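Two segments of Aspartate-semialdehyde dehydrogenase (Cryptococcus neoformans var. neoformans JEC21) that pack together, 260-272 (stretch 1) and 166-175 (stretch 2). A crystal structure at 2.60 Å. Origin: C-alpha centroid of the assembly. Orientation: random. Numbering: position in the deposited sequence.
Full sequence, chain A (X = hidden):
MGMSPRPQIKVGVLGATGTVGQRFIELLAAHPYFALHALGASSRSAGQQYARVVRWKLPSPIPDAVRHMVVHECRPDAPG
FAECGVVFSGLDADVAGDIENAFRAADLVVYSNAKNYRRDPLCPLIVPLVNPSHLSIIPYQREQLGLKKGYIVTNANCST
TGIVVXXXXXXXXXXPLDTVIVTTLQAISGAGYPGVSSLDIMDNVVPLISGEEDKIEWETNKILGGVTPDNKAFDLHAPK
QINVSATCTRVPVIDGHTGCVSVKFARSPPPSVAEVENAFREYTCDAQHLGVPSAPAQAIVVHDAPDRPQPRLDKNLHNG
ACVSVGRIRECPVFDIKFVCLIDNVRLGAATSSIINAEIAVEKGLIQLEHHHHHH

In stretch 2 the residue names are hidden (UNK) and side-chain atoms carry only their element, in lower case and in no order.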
# COMPACT_ATOMS: atom_id res chain seq x y z
N CYS A 260 -18.10 -9.96 4.30
CA CYS A 260 -19.01 -9.33 5.23
C CYS A 260 -20.42 -9.85 4.92
O CYS A 260 -20.99 -9.51 3.90
CB CYS A 260 -18.97 -7.81 5.06
SG CYS A 260 -17.39 -7.00 5.47
N VAL A 261 -20.96 -10.70 5.79
CA VAL A 261 -22.09 -11.55 5.48
C VAL A 261 -23.26 -11.27 6.39
O VAL A 261 -23.09 -11.17 7.61
CB VAL A 261 -21.68 -13.03 5.60
CG1 VAL A 261 -22.81 -13.97 5.15
CG2 VAL A 261 -20.47 -13.33 4.73
N SER A 262 -24.46 -11.14 5.82
CA SER A 262 -25.70 -11.12 6.62
C SER A 262 -26.58 -12.32 6.26
O SER A 262 -26.71 -12.66 5.10
CB SER A 262 -26.47 -9.83 6.41
OG SER A 262 -25.66 -8.69 6.73
N VAL A 263 -27.16 -12.95 7.26
CA VAL A 263 -27.90 -14.18 7.06
C VAL A 263 -29.25 -14.13 7.71
O VAL A 263 -29.39 -13.70 8.85
CB VAL A 263 -27.13 -15.37 7.63
CG1 VAL A 263 -27.93 -16.65 7.46
CG2 VAL A 263 -25.81 -15.55 6.92
N LYS A 264 -30.26 -14.61 6.98
CA LYS A 264 -31.57 -14.88 7.51
C LYS A 264 -31.84 -16.37 7.49
O LYS A 264 -31.80 -16.96 6.42
CB LYS A 264 -32.62 -14.19 6.66
CG LYS A 264 -34.04 -14.58 7.00
CD LYS A 264 -34.76 -13.50 7.78
CE LYS A 264 -35.67 -14.06 8.89
NZ LYS A 264 -35.68 -13.19 10.12
N PHE A 265 -32.20 -16.94 8.65
CA PHE A 265 -32.52 -18.35 8.74
C PHE A 265 -33.96 -18.62 8.33
O PHE A 265 -34.81 -17.77 8.54
CB PHE A 265 -32.29 -18.85 10.15
CG PHE A 265 -30.89 -18.72 10.60
CD1 PHE A 265 -29.96 -19.69 10.29
CD2 PHE A 265 -30.48 -17.61 11.30
CE1 PHE A 265 -28.63 -19.56 10.68
CE2 PHE A 265 -29.17 -17.48 11.69
CZ PHE A 265 -28.24 -18.46 11.40
N ALA A 266 -34.23 -19.81 7.78
CA ALA A 266 -35.61 -20.21 7.48
C ALA A 266 -36.43 -20.45 8.75
O ALA A 266 -37.65 -20.18 8.79
CB ALA A 266 -35.64 -21.46 6.61
N ARG A 267 -35.76 -20.96 9.77
CA ARG A 267 -36.40 -21.35 10.99
C ARG A 267 -36.37 -20.25 12.02
O ARG A 267 -35.49 -19.43 12.05
CB ARG A 267 -35.74 -22.60 11.55
CG ARG A 267 -36.04 -23.86 10.72
CD ARG A 267 -35.42 -25.09 11.39
NE ARG A 267 -35.28 -26.22 10.47
CZ ARG A 267 -34.52 -27.30 10.69
NH1 ARG A 267 -33.76 -27.41 11.79
NH2 ARG A 267 -34.47 -28.27 9.79
N SER A 268 -37.41 -20.26 12.84
CA SER A 268 -37.70 -19.25 13.84
C SER A 268 -37.90 -19.92 15.19
O SER A 268 -38.44 -21.02 15.25
CB SER A 268 -38.99 -18.55 13.48
OG SER A 268 -38.73 -17.24 13.06
N PRO A 269 -37.42 -19.30 16.30
CA PRO A 269 -36.64 -18.08 16.34
C PRO A 269 -35.20 -18.35 15.87
O PRO A 269 -34.75 -19.51 15.84
CB PRO A 269 -36.67 -17.71 17.82
CG PRO A 269 -36.69 -19.02 18.53
CD PRO A 269 -37.53 -19.91 17.65
N PRO A 270 -34.48 -17.30 15.50
CA PRO A 270 -33.12 -17.53 15.10
C PRO A 270 -32.24 -17.73 16.32
O PRO A 270 -32.60 -17.32 17.43
CB PRO A 270 -32.75 -16.23 14.43
CG PRO A 270 -33.51 -15.21 15.21
CD PRO A 270 -34.80 -15.87 15.56
N PRO A 271 -31.09 -18.36 16.12
CA PRO A 271 -30.17 -18.60 17.20
C PRO A 271 -29.56 -17.34 17.76
O PRO A 271 -29.53 -16.30 17.10
CB PRO A 271 -29.09 -19.46 16.56
CG PRO A 271 -29.10 -19.03 15.13
CD PRO A 271 -30.54 -18.78 14.83
N SER A 272 -29.10 -17.43 18.99
CA SER A 272 -28.36 -16.36 19.60
C SER A 272 -26.93 -16.33 19.08
O SER A 272 -26.41 -17.29 18.50
CB SER A 272 -28.31 -16.55 21.12
OG SER A 272 -27.66 -17.77 21.41
N UNK A 166 -18.66 -21.25 6.16
CA UNK A 166 -19.47 -20.80 7.30
C UNK A 166 -20.94 -21.07 7.11
O UNK A 166 -21.62 -21.45 8.07
c UNK A 166 -17.66 -20.24 5.80
c UNK A 166 -17.78 -19.20 6.89
c UNK A 166 -19.19 -19.31 7.36
N UNK A 167 -21.44 -20.90 5.89
CA UNK A 167 -22.86 -21.16 5.64
C UNK A 167 -23.24 -22.61 5.94
O UNK A 167 -24.29 -22.88 6.51
c UNK A 167 -23.76 -18.32 4.83
c UNK A 167 -23.25 -20.80 4.22
c UNK A 167 -23.67 -19.09 2.45
c UNK A 167 -23.13 -19.29 3.86
N UNK A 168 -22.37 -23.52 5.59
CA UNK A 168 -22.62 -24.92 5.79
C UNK A 168 -22.70 -25.22 7.28
O UNK A 168 -23.52 -26.05 7.70
c UNK A 168 -21.53 -25.75 5.14
N UNK A 169 -21.85 -24.59 8.07
CA UNK A 169 -21.82 -24.84 9.49
C UNK A 169 -23.13 -24.34 10.11
O UNK A 169 -23.69 -24.96 11.03
c UNK A 169 -20.64 -24.15 10.13
N UNK A 170 -23.63 -23.25 9.56
CA UNK A 170 -24.91 -22.73 9.99
C UNK A 170 -26.04 -23.70 9.64
O UNK A 170 -26.94 -23.90 10.45
c UNK A 170 -24.23 -20.26 9.91
c UNK A 170 -24.30 -20.14 11.42
c UNK A 170 -24.50 -18.91 9.28
c UNK A 170 -25.19 -21.32 9.40
N UNK A 171 -26.02 -24.25 8.42
CA UNK A 171 -27.13 -25.10 7.99
C UNK A 171 -27.13 -26.39 8.80
O UNK A 171 -28.17 -26.84 9.25
o UNK A 171 -27.77 -25.58 3.73
c UNK A 171 -27.75 -24.20 5.68
c UNK A 171 -27.15 -25.36 6.47
c UNK A 171 -28.28 -24.59 4.31
o UNK A 171 -29.17 -23.90 3.78
N UNK A 172 -25.97 -26.96 8.99
CA UNK A 172 -25.87 -28.19 9.79
C UNK A 172 -26.43 -27.98 11.19
O UNK A 172 -27.09 -28.86 11.70
n UNK A 172 -21.18 -32.26 10.91
c UNK A 172 -22.61 -31.95 10.68
c UNK A 172 -24.29 -30.07 10.41
c UNK A 172 -22.87 -30.44 10.81
c UNK A 172 -24.41 -28.65 9.93
N UNK A 173 -26.17 -26.84 11.81
CA UNK A 173 -26.60 -26.61 13.16
C UNK A 173 -28.01 -26.06 13.27
O UNK A 173 -28.68 -26.36 14.26
c UNK A 173 -25.63 -25.68 13.88
N UNK A 174 -28.46 -25.23 12.32
CA UNK A 174 -29.74 -24.53 12.47
C UNK A 174 -30.72 -24.71 11.35
O UNK A 174 -31.72 -24.03 11.29
c UNK A 174 -27.28 -22.12 13.31
c UNK A 174 -26.52 -22.10 15.58
c UNK A 174 -26.31 -21.81 14.24
c UNK A 174 -27.73 -22.69 15.96
c UNK A 174 -28.48 -22.72 13.68
c UNK A 174 -29.52 -23.04 12.66
c UNK A 174 -28.70 -23.00 15.02
N UNK A 175 -30.44 -25.63 10.43
CA UNK A 175 -31.33 -25.84 9.30
C UNK A 175 -31.15 -24.83 8.17
O UNK A 175 -30.27 -23.98 8.22
O HOH W 1 -32.96 -22.43 9.50
O HOH W 2 -33.46 -25.47 13.81

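Position 166 carries three side-chain carbons that close a ring onto its own backbone N, which makes it Pro166. Its N has no hydrogen to bond the turn before, and the helix is kinked there; the carbonyl O remains free to accept a bond from N of position 170, 3.1 Å away. The ring lies beyond contact with stretch 1.

Position 167 has four carbons, forked at the second, with an end of the fork against Val261 and Val263: Leu167. Its CA-to-CB bond points sideways, yet with chi1 m and chi2 t the end of the chain comes nearer the strand, where CD2 lies 4.0 Å from Val263 CG2 and 4.5 Å from Val261 CG1. A long, forked hydrocarbon suits a buried place facing two valines.

Position 168 bears a single carbon, out of reach of stretch 1, and that one carbon identifies Ala168. Position 169 likewise has one side-chain carbon and no contact with stretch 1; it is Ala169. The methyl group adds little bulk, and alanine fits readily into helical backbone.

Position 170 again shows four carbons forked at the second, packed against Val263 and Phe265, and is Leu170. Its CA-to-CB bond points toward the strand. CB sits 4.1 Å from Phe265 CE1, at the edge of that ring and near its plane, while CD1 reaches to 4.3 Å from Val263 CG2. The site is buried and apolar, which suits leucine.

Position 171 has three carbons, the third carrying two oxygens, and touches nothing on stretch 1: Glu171. Its CA-to-CB bond points away from stretch 1, the carboxylate lies outside the apolar contact, and OE2 is hydrogen-bonded to a residue just outside the stretches.

Four carbons in a row ending in nitrogen identify position 172 as Lys172. It is exposed and out of reach of stretch 1, and its NZ is hydrogen-bonded elsewhere in the structure.

Position 173 has one carbon, exposed and directed sideways, and is Ala173; the small side chain makes no contact with stretch 1.

Position 174 has one carbon followed by a six-carbon ring that touches Phe265 and Pro271, hence Phe174. The flat ring offers a face to Pro271, whose CG stands 3.8 Å from the ring centroid, almost exactly on the ring normal, in a CH-pi contact. Phe265 meets the same ring obliquely, with Phe265 CE1 3.9 Å from Phe174 CD2.

Position 175 has no side-chain atoms, and its CA lies 3.8 Å from Arg267 CZ, over one face of the guanidinium; it is Gly175. Its phi of 81° and psi of -175° would jam a CB against the preceding carbonyl O, and an ideal CB would lie 2.5 Å from Arg267 CZ.

The contact is thus apolar packing with a water-bridged end. Strand and helix run in nearly the same direction, 21° apart, and Val261, Val263 and Phe265 point toward the helix. No direct hydrogen bond crosses between them. Instead, water 1 donates to Phe174 O (2.7 Å) and accepts from Arg267 N (3.2 Å); water 2 accepts from Arg267 NH1 (2.8 Å) and donates weakly to Phe174 O (3.4 Å).

Stretch 2, residues 166-175: PLAALEKAFG
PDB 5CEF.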